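PDB 5LH9: omega transaminase from Pseudomonas sp., which catalyses the PLP-dependent transfer of an amino group from an amine donor to a keto acceptor, probably pyruvate, as a class-III aminotransferase. Local coordinates for residues R149-R154 and A226-E231; Q203-H208 and V241-Y246; G258-A263 and P286-L291. One frame throughout, in Å; residues are numbered along the deposited sequence.

Contact 1 of 3, residues R149-R154 and A226-E231; sequences RFLSLR and AALIAE. With PLP (pyridoxal-5'-phosphate), chain H.
Phe-150 and Ala-227 pair side by side on one face of two neighbouring parallel strands, and Leu-151 and Leu-228 pair on the reverse face. The Phe-150 ring swings back over the neighbouring strand because CG stands anti to its own carbonyl carbon (chi1 -64°); its CD1 lies 4.1 Å from Ala-227 CB, CE1 meets the Ala-226 methyl obliquely, and Ala-227 O sits near the ring plane at the edge. Two small alanines thus receive one large ring. Further along this face Ser-152 CB rests 3.8 Å from Ile-229 CG2, while the Ser-152 hydroxyl turns to the carbonyl of Val-167. On the reverse face the contact is made at the root of Leu-151: its CB lies 4.1 Å from Leu-228 CG, and beyond it Leu-153 CD1 touches the Ala-230 methyl.

Three backbone bonds set this register. Ala-226 N gives to Arg-149 O at 2.7 Å, Leu-151 N to Ala-227 O at 3.0 Å, and Ile-229 N to Leu-151 O with an N-H...O angle of 163°. The strands then spread, and a water takes over the next position, accepting from Leu-153 N and donating to Ile-229 O at 2.7 Å. Past the water, Glu-231 carries the chain to the cofactor, its OE1 3.2 Å from the C2A methyl carbon of PLP; Gly-235 N bonds to OE1 and Tyr-157 N to OE2.

These are adjacent parallel strands of the large-domain sheet of a fold-type I PLP enzyme. Strand 184-187 flanks 149-153, strand 260-264 flanks 225-230, and helix 202-220 packs through Leu-213 against Leu-151 and Leu-228. Val-167 and Leu-181 of the same chain, and Met-162 of the third subunit, pack on Phe-150.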
loop_
_atom_site.group_PDB
_atom_site.type_symbol
_atom_site.label_atom_id
_atom_site.label_comp_id
_atom_site.label_asym_id
_atom_site.label_seq_id
_atom_site.Cartn_x
_atom_site.Cartn_y
_atom_site.Cartn_z
ATOM N N ARG D 149 -5.356 -7.621 -8.069
ATOM C CA ARG D 149 -5.731 -6.268 -8.436
ATOM C C ARG D 149 -7.204 -6.193 -8.840
ATOM O O ARG D 149 -7.823 -7.181 -9.246
ATOM C CB ARG D 149 -4.831 -5.759 -9.563
ATOM C CG ARG D 149 -3.397 -5.522 -9.114
ATOM C CD ARG D 149 -2.454 -5.179 -10.261
ATOM N NE ARG D 149 -1.169 -4.711 -9.740
ATOM C CZ ARG D 149 -0.002 -4.808 -10.371
ATOM N NH1 ARG D 149 0.085 -5.377 -11.572
ATOM N NH2 ARG D 149 1.090 -4.339 -9.782
ATOM N N PHE D 150 -7.766 -4.994 -8.700
ATOM C CA PHE D 150 -9.150 -4.723 -9.051
ATOM C C PHE D 150 -9.210 -3.626 -10.103
ATOM O O PHE D 150 -8.428 -2.669 -10.067
ATOM C CB PHE D 150 -9.975 -4.298 -7.836
ATOM C CG PHE D 150 -10.110 -5.363 -6.787
ATOM C CD1 PHE D 150 -10.768 -6.558 -7.063
ATOM C CD2 PHE D 150 -9.602 -5.163 -5.516
ATOM C CE1 PHE D 150 -10.896 -7.533 -6.092
ATOM C CE2 PHE D 150 -9.729 -6.135 -4.545
ATOM C CZ PHE D 150 -10.378 -7.319 -4.831
ATOM N N LEU D 151 -10.132 -3.789 -11.048
ATOM C CA LEU D 151 -10.429 -2.789 -12.058
ATOM C C LEU D 151 -11.849 -2.278 -11.851
ATOM O O LEU D 151 -12.734 -3.017 -11.412
ATOM C CB LEU D 151 -10.282 -3.369 -13.469
ATOM C CG LEU D 151 -8.981 -4.123 -13.755
ATOM C CD1 LEU D 151 -9.023 -4.756 -15.139
ATOM C CD2 LEU D 151 -7.777 -3.195 -13.614
ATOM N N SER D 152 -12.056 -1.005 -12.162
ATOM C CA SER D 152 -13.369 -0.388 -12.041
ATOM C C SER D 152 -13.394 0.830 -12.955
ATOM O O SER D 152 -12.408 1.144 -13.626
ATOM C CB SER D 152 -13.678 -0.022 -10.587
ATOM O OG SER D 152 -12.745 0.913 -10.079
ATOM N N LEU D 153 -14.542 1.504 -12.989
ATOM C CA LEU D 153 -14.796 2.588 -13.925
ATOM C C LEU D 153 -14.830 3.939 -13.225
ATOM O O LEU D 153 -15.330 4.068 -12.104
ATOM C CB LEU D 153 -16.132 2.391 -14.640
ATOM C CG LEU D 153 -16.364 1.064 -15.360
ATOM C CD1 LEU D 153 -17.694 1.110 -16.090
ATOM C CD2 LEU D 153 -15.227 0.752 -16.315
ATOM N N ARG D 154 -14.333 4.957 -13.925
ATOM C CA ARG D 154 -14.581 6.331 -13.514
ATOM C C ARG D 154 -16.076 6.550 -13.332
ATOM O O ARG D 154 -16.899 5.975 -14.048
ATOM C CB ARG D 154 -14.034 7.311 -14.553
ATOM C CG ARG D 154 -12.528 7.410 -14.573
ATOM C CD ARG D 154 -12.007 8.125 -13.339
ATOM N NE ARG D 154 -12.510 9.494 -13.245
ATOM C CZ ARG D 154 -11.957 10.547 -13.847
ATOM N NH1 ARG D 154 -10.872 10.403 -14.601
ATOM N NH2 ARG D 154 -12.495 11.751 -13.697
ATOM N N ALA D 226 -7.633 -9.741 -10.197
ATOM C CA ALA D 226 -8.641 -10.618 -9.621
ATOM C C ALA D 226 -10.001 -10.429 -10.278
ATOM O O ALA D 226 -10.647 -11.405 -10.668
ATOM C CB ALA D 226 -8.755 -10.363 -8.113
ATOM N N ALA D 227 -10.442 -9.184 -10.426
ATOM C CA ALA D 227 -11.826 -8.941 -10.801
ATOM C C ALA D 227 -11.977 -7.534 -11.353
ATOM O O ALA D 227 -11.148 -6.652 -11.107
ATOM C CB ALA D 227 -12.759 -9.138 -9.602
ATOM N N LEU D 228 -13.047 -7.353 -12.125
ATOM C CA LEU D 228 -13.531 -6.048 -12.549
ATOM C C LEU D 228 -14.947 -5.871 -12.022
ATOM O O LEU D 228 -15.762 -6.794 -12.105
ATOM C CB LEU D 228 -13.516 -5.920 -14.075
ATOM C CG LEU D 228 -13.956 -4.587 -14.682
ATOM C CD1 LEU D 228 -13.289 -4.393 -16.024
ATOM C CD2 LEU D 228 -15.478 -4.502 -14.851
ATOM N N ILE D 229 -15.242 -4.688 -11.481
ATOM C CA ILE D 229 -16.550 -4.389 -10.905
ATOM C C ILE D 229 -17.138 -3.180 -11.619
ATOM O O ILE D 229 -16.435 -2.194 -11.868
ATOM C CB ILE D 229 -16.470 -4.134 -9.384
ATOM C CG1 ILE D 229 -17.872 -3.881 -8.816
ATOM C CG2 ILE D 229 -15.543 -2.958 -9.081
ATOM C CD1 ILE D 229 -17.944 -3.898 -7.282
ATOM N N ALA D 230 -18.430 -3.255 -11.938
ATOM C CA ALA D 230 -19.098 -2.185 -12.665
ATOM C C ALA D 230 -20.596 -2.258 -12.409
ATOM O O ALA D 230 -21.132 -3.321 -12.080
ATOM C CB ALA D 230 -18.818 -2.262 -14.169
ATOM N N GLU D 231 -21.260 -1.098 -12.537
ATOM C CA GLU D 231 -22.714 -1.000 -12.461
ATOM C C GLU D 231 -23.314 -1.125 -13.862
ATOM O O GLU D 231 -22.837 -0.460 -14.788
ATOM C CB GLU D 231 -23.129 0.330 -11.849
ATOM C CG GLU D 231 -22.539 0.604 -10.477
ATOM C CD GLU D 231 -22.452 2.086 -10.175
ATOM O OE1 GLU D 231 -23.477 2.682 -9.765
ATOM O OE2 GLU D 231 -21.360 2.661 -10.386
HETATM N N1 PLP H . -23.059 0.336 -4.836
HETATM C C2 PLP H . -23.964 1.019 -5.541
HETATM C C2A PLP H . -23.999 0.939 -7.095
HETATM C C3 PLP H . -24.915 1.831 -4.875
HETATM O O3 PLP H . -25.849 2.541 -5.632
HETATM C C4 PLP H . -24.933 1.931 -3.505
HETATM C C4A PLP H . -26.075 2.874 -2.847
HETATM C C5 PLP H . -24.007 1.231 -2.773
HETATM C C6 PLP H . -23.060 0.430 -3.433
HETATM C C5A PLP H . -23.933 1.296 -1.213
HETATM O O4P PLP H . -25.076 0.768 -0.589
HETATM P P PLP H . -25.295 1.085 0.916
HETATM O O1P PLP H . -25.490 2.558 1.042
HETATM O O2P PLP H . -24.131 0.646 1.714
HETATM O O3P PLP H . -26.546 0.348 1.411
HETATM O O HOH W 1 -17.081 0.467 -11.726
#

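Contact 2 of 3, residues Q203-H208 and V241-Y246; sequences QALTAH and VPPADY
Gln-203, in the first turn of helix 202-220, meets the loop before helix 246-257 with its aliphatic part: CG lies 4.0 Å from Asp-245 OD2, and its amide plane is turned 58° from the carboxylate. Two residues on, Leu-205 skirts the flank of the loop, where CD2 reaches CG of the Pro-243 ring at 4.3 Å; Leu-192 and Asn-195 touch the same side chain from the loop before the helix. This packing joins, in the large domain of a class-III aminotransferase, the helix leading into strand 225-230 to the proline-containing loop that follows that strand. Thr-206 has the largest share of the contact. Its OG1 is 2.7 Å from Asp-245 OD1, within hydrogen-bonding distance, but the carbonyl of Pro-202, one turn earlier in the helix, competes for the same proton. With OG1 anti to the carbonyl carbon (chi1 -67°), the hydroxyl faces the loop, and Pro-243 CB closes on it at 3.2 Å, the two side chains running antiparallel past one another. The Thr-206 methyl stands over the same face of the carboxylate, CG2 being 3.7 Å from both Asp-245 OD1 and OD2. Tyr-246, whose N bonds back to Pro-243 O in a tight turn, brings its CB to 3.8 Å from Thr-206 OG1, and that oxygen lies near the plane of the phenol ring, at its edge.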
loop_
_atom_site.group_PDB
_atom_site.type_symbol
_atom_site.label_atom_id
_atom_site.label_comp_id
_atom_site.label_asym_id
_atom_site.label_seq_id
_atom_site.Cartn_x
_atom_site.Cartn_y
_atom_site.Cartn_z
ATOM N N GLN D 203 -21.286 2.531 -30.492
ATOM C CA GLN D 203 -20.340 1.484 -30.871
ATOM C C GLN D 203 -18.909 2.001 -30.825
ATOM O O GLN D 203 -18.004 1.303 -30.354
ATOM C CB GLN D 203 -20.674 0.944 -32.264
ATOM C CG GLN D 203 -19.842 -0.276 -32.686
ATOM C CD GLN D 203 -18.435 0.086 -33.140
ATOM O OE1 GLN D 203 -18.212 1.147 -33.730
ATOM N NE2 GLN D 203 -17.477 -0.791 -32.857
ATOM N N ALA D 204 -18.684 3.224 -31.311
ATOM C CA ALA D 204 -17.329 3.760 -31.335
ATOM C C ALA D 204 -16.813 3.992 -29.924
ATOM O O ALA D 204 -15.650 3.698 -29.626
ATOM C CB ALA D 204 -17.289 5.053 -32.145
ATOM N N LEU D 205 -17.674 4.487 -29.032
ATOM C CA LEU D 205 -17.263 4.700 -27.650
ATOM C C LEU D 205 -16.894 3.376 -26.996
ATOM O O LEU D 205 -15.850 3.260 -26.344
ATOM C CB LEU D 205 -18.384 5.395 -26.870
ATOM C CG LEU D 205 -18.122 5.720 -25.394
ATOM C CD1 LEU D 205 -16.825 6.516 -25.201
ATOM C CD2 LEU D 205 -19.287 6.480 -24.801
ATOM N N THR D 206 -17.732 2.356 -27.186
ATOM C CA THR D 206 -17.407 1.022 -26.694
ATOM C C THR D 206 -16.024 0.589 -27.163
ATOM O O THR D 206 -15.178 0.187 -26.356
ATOM C CB THR D 206 -18.471 0.024 -27.156
ATOM O OG1 THR D 206 -19.725 0.326 -26.525
ATOM C CG2 THR D 206 -18.070 -1.409 -26.819
ATOM N N ALA D 207 -15.766 0.686 -28.468
ATOM C CA ALA D 207 -14.477 0.247 -28.985
ATOM C C ALA D 207 -13.337 1.005 -28.319
ATOM O O ALA D 207 -12.312 0.411 -27.968
ATOM C CB ALA D 207 -14.431 0.424 -30.503
ATOM N N HIS D 208 -13.505 2.315 -28.120
ATOM C CA HIS D 208 -12.487 3.097 -27.420
ATOM C C HIS D 208 -12.247 2.552 -26.016
ATOM O O HIS D 208 -11.101 2.324 -25.609
ATOM C CB HIS D 208 -12.907 4.567 -27.346
ATOM C CG HIS D 208 -12.702 5.330 -28.620
ATOM N ND1 HIS D 208 -11.485 5.396 -29.261
ATOM C CD2 HIS D 208 -13.557 6.075 -29.359
ATOM C CE1 HIS D 208 -11.602 6.139 -30.349
ATOM N NE2 HIS D 208 -12.850 6.565 -30.431
ATOM N N VAL D 241 -25.830 5.623 -18.733
ATOM C CA VAL D 241 -26.322 4.427 -19.408
ATOM C C VAL D 241 -25.275 4.033 -20.446
ATOM O O VAL D 241 -25.022 4.813 -21.374
ATOM C CB VAL D 241 -27.686 4.670 -20.065
ATOM C CG1 VAL D 241 -28.251 3.370 -20.600
ATOM C CG2 VAL D 241 -28.657 5.311 -19.069
ATOM N N PRO D 242 -24.634 2.878 -20.315
ATOM C CA PRO D 242 -23.563 2.530 -21.240
ATOM C C PRO D 242 -24.124 2.173 -22.600
ATOM O O PRO D 242 -25.305 1.810 -22.716
ATOM C CB PRO D 242 -22.909 1.308 -20.578
ATOM C CG PRO D 242 -24.030 0.672 -19.832
ATOM C CD PRO D 242 -24.842 1.826 -19.306
ATOM N N PRO D 243 -23.308 2.246 -23.649
ATOM C CA PRO D 243 -23.725 1.687 -24.934
ATOM C C PRO D 243 -24.175 0.248 -24.755
ATOM O O PRO D 243 -23.671 -0.483 -23.903
ATOM C CB PRO D 243 -22.456 1.779 -25.787
ATOM C CG PRO D 243 -21.706 2.928 -25.197
ATOM C CD PRO D 243 -21.975 2.863 -23.723
ATOM N N ALA D 244 -25.123 -0.161 -25.591
ATOM C CA ALA D 244 -25.722 -1.478 -25.429
ATOM C C ALA D 244 -24.696 -2.598 -25.537
ATOM O O ALA D 244 -24.839 -3.631 -24.873
ATOM C CB ALA D 244 -26.810 -1.691 -26.466
ATOM N N ASP D 245 -23.680 -2.434 -26.378
ATOM C CA ASP D 245 -22.719 -3.505 -26.592
ATOM C C ASP D 245 -21.550 -3.434 -25.628
ATOM O O ASP D 245 -20.641 -4.264 -25.715
ATOM C CB ASP D 245 -22.210 -3.484 -28.039
ATOM C CG ASP D 245 -21.461 -2.222 -28.375
ATOM O OD1 ASP D 245 -21.656 -1.209 -27.673
ATOM O OD2 ASP D 245 -20.683 -2.242 -29.351
ATOM N N TYR D 246 -21.565 -2.493 -24.685
ATOM C CA TYR D 246 -20.424 -2.341 -23.791
ATOM C C TYR D 246 -20.340 -3.509 -22.820
ATOM O O TYR D 246 -19.282 -4.132 -22.673
ATOM C CB TYR D 246 -20.514 -1.017 -23.031
ATOM C CG TYR D 246 -19.406 -0.831 -22.016
ATOM C CD1 TYR D 246 -18.113 -0.514 -22.423
ATOM C CD2 TYR D 246 -19.649 -0.967 -20.657
ATOM C CE1 TYR D 246 -17.093 -0.341 -21.507
ATOM C CE2 TYR D 246 -18.631 -0.795 -19.728
ATOM C CZ TYR D 246 -17.354 -0.484 -20.162
ATOM O OH TYR D 246 -16.340 -0.309 -19.247
#

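Contact 3 of 3, residues G258-A263 and P286-L291; sequences GILLIA and PDILCL
Leu-261 and Asp-287 exchange polar bonds at the start of two parallel strands. Leu-261 N gives to Asp-287 OD2 at 3.0 Å in a nearly straight bond (174°); OD2 receives it on its anti lone pair, the one directed away from OD1. In return, Leu-261 O accepts from two donors, Asp-287 N at 2.9 Å and Ile-288 N at 3.2 Å. Regular parallel pairing follows: Ala-263 N bonds to Ile-288 O, and Cys-290 N to Ala-263 O at 3.1 Å.

Apolar contacts divide between the faces. Ile-262 and Ile-288 run alongside one another in the same direction, CG1 of the former 4.0 Å from CD1 of the latter; Ile-262 CG2 meets Cys-290 SG at 3.5 Å. Leu-260 lies roughly perpendicular to Asp-287, its CD2 against CB. On the opposite face the Ala-263 methyl (CB) presses on Pro-286 CG at 3.4 Å, a tight pair, and also reaches Leu-289 CD2. The two strands bracket helix 278-281 in a beta-alpha-beta unit.

Asp-287 is buried, and its charge is shared: OD2 also forms a salt bridge with Arg-251, and OD1 accepts from Asn-308. Replacing Asp-287 by an alanine removes the carboxylate, which would probably leave Leu-261 N without this acceptor and Arg-251 without this counter-charge. The carboxylate thus ties the starts of the two strands to helix 246-257, and the nearby arginine would probably favour its ionised form.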
loop_
_atom_site.group_PDB
_atom_site.type_symbol
_atom_site.label_atom_id
_atom_site.label_comp_id
_atom_site.label_asym_id
_atom_site.label_seq_id
_atom_site.Cartn_x
_atom_site.Cartn_y
_atom_site.Cartn_z
ATOM N N GLY D 258 -9.677 -14.389 -17.881
ATOM C CA GLY D 258 -10.049 -15.086 -16.664
ATOM C C GLY D 258 -10.505 -14.197 -15.529
ATOM O O GLY D 258 -10.796 -14.708 -14.440
ATOM N N ILE D 259 -10.585 -12.886 -15.748
ATOM C CA ILE D 259 -10.950 -11.951 -14.692
ATOM C C ILE D 259 -12.415 -12.140 -14.311
ATOM O O ILE D 259 -13.284 -12.325 -15.170
ATOM C CB ILE D 259 -10.666 -10.516 -15.167
ATOM C CG1 ILE D 259 -9.165 -10.351 -15.459
ATOM C CG2 ILE D 259 -11.147 -9.484 -14.145
ATOM C CD1 ILE D 259 -8.841 -9.179 -16.346
ATOM N N LEU D 260 -12.693 -12.098 -13.011
ATOM C CA LEU D 260 -14.068 -12.185 -12.539
ATOM C C LEU D 260 -14.806 -10.881 -12.809
ATOM O O LEU D 260 -14.294 -9.787 -12.546
ATOM C CB LEU D 260 -14.100 -12.490 -11.040
ATOM C CG LEU D 260 -13.468 -13.799 -10.572
ATOM C CD1 LEU D 260 -13.458 -13.858 -9.056
ATOM C CD2 LEU D 260 -14.218 -14.992 -11.145
ATOM N N LEU D 261 -16.033 -10.999 -13.306
ATOM C CA LEU D 261 -16.882 -9.844 -13.572
ATOM C C LEU D 261 -17.867 -9.702 -12.421
ATOM O O LEU D 261 -18.731 -10.565 -12.222
ATOM C CB LEU D 261 -17.613 -9.992 -14.903
ATOM C CG LEU D 261 -18.622 -8.888 -15.232
ATOM C CD1 LEU D 261 -17.997 -7.489 -15.146
ATOM C CD2 LEU D 261 -19.204 -9.127 -16.610
ATOM N N ILE D 262 -17.720 -8.624 -11.656
ATOM C CA ILE D 262 -18.623 -8.307 -10.554
ATOM C C ILE D 262 -19.605 -7.257 -11.044
ATOM O O ILE D 262 -19.214 -6.127 -11.360
ATOM C CB ILE D 262 -17.863 -7.801 -9.316
ATOM C CG1 ILE D 262 -16.814 -8.822 -8.880
ATOM C CG2 ILE D 262 -18.852 -7.531 -8.159
ATOM C CD1 ILE D 262 -15.849 -8.306 -7.826
ATOM N N ALA D 263 -20.877 -7.623 -11.096
ATOM C CA ALA D 263 -21.938 -6.685 -11.435
ATOM C C ALA D 263 -22.456 -6.078 -10.138
ATOM O O ALA D 263 -23.046 -6.778 -9.308
ATOM C CB ALA D 263 -23.057 -7.381 -12.205
ATOM N N PRO D 286 -22.779 -12.130 -15.198
ATOM C CA PRO D 286 -21.557 -11.905 -14.419
ATOM C C PRO D 286 -21.210 -13.125 -13.577
ATOM O O PRO D 286 -21.970 -14.090 -13.481
ATOM C CB PRO D 286 -21.896 -10.696 -13.531
ATOM C CG PRO D 286 -23.327 -10.318 -13.850
ATOM C CD PRO D 286 -23.942 -11.445 -14.612
ATOM N N ASP D 287 -20.022 -13.074 -12.973
ATOM C CA ASP D 287 -19.613 -14.118 -12.044
ATOM C C ASP D 287 -20.092 -13.856 -10.624
ATOM O O ASP D 287 -20.284 -14.811 -9.859
ATOM C CB ASP D 287 -18.092 -14.263 -12.057
ATOM C CG ASP D 287 -17.563 -14.627 -13.426
ATOM O OD1 ASP D 287 -17.690 -15.803 -13.827
ATOM O OD2 ASP D 287 -17.019 -13.728 -14.101
ATOM N N ILE D 288 -20.279 -12.587 -10.257
ATOM C CA ILE D 288 -20.707 -12.198 -8.918
ATOM C C ILE D 288 -21.745 -11.092 -9.036
ATOM O O ILE D 288 -21.606 -10.176 -9.854
ATOM C CB ILE D 288 -19.510 -11.739 -8.056
ATOM C CG1 ILE D 288 -18.509 -12.890 -7.884
ATOM C CG2 ILE D 288 -19.986 -11.213 -6.701
ATOM C CD1 ILE D 288 -17.203 -12.494 -7.219
ATOM N N LEU D 289 -22.773 -11.169 -8.196
ATOM C CA LEU D 289 -23.817 -10.158 -8.115
ATOM C C LEU D 289 -23.779 -9.520 -6.738
ATOM O O LEU D 289 -23.739 -10.226 -5.727
ATOM C CB LEU D 289 -25.209 -10.752 -8.333
ATOM C CG LEU D 289 -25.532 -11.437 -9.653
ATOM C CD1 LEU D 289 -26.928 -12.033 -9.569
ATOM C CD2 LEU D 289 -25.435 -10.444 -10.789
ATOM N N CYS D 290 -23.822 -8.194 -6.708
ATOM C CA CYS D 290 -23.952 -7.434 -5.476
ATOM C C CYS D 290 -25.357 -6.853 -5.435
ATOM O O CYS D 290 -25.782 -6.187 -6.385
ATOM C CB CYS D 290 -22.918 -6.312 -5.419
ATOM S SG CYS D 290 -21.227 -6.863 -5.662
ATOM N N LEU D 291 -26.075 -7.111 -4.344
ATOM C CA LEU D 291 -27.469 -6.718 -4.217
ATOM C C LEU D 291 -27.713 -6.035 -2.880
ATOM O O LEU D 291 -27.082 -6.359 -1.871
ATOM C CB LEU D 291 -28.393 -7.927 -4.337
ATOM C CG LEU D 291 -28.286 -8.723 -5.640
ATOM C CD1 LEU D 291 -29.050 -10.023 -5.521
ATOM C CD2 LEU D 291 -28.816 -7.910 -6.809
#

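How the contacts relate
Contacts 1 and 3 belong to one sheet, their centres 9 Å apart, with strands 225-230 and 260-264 adjacent in it: Leu-228 N lies 2.8 Å from Leu-260 O and Leu-228 O lies 2.7 Å from Ile-262 N, both probable hydrogen bonds. Contact 2 sits outside this sheet, about 17 Å between centres from contact 1, but meets it where Leu-153 CD2 comes 3.3 Å from Tyr-246 OH. It does not touch contact 3, the nearest atoms being about 8 Å apart. Of the three, contact 1 reaches PLP through Glu-231; the Cys-290 side chain in contact 3 stands about 7 Å from a cofactor, and that of Tyr-246 in contact 2 about 14 Å.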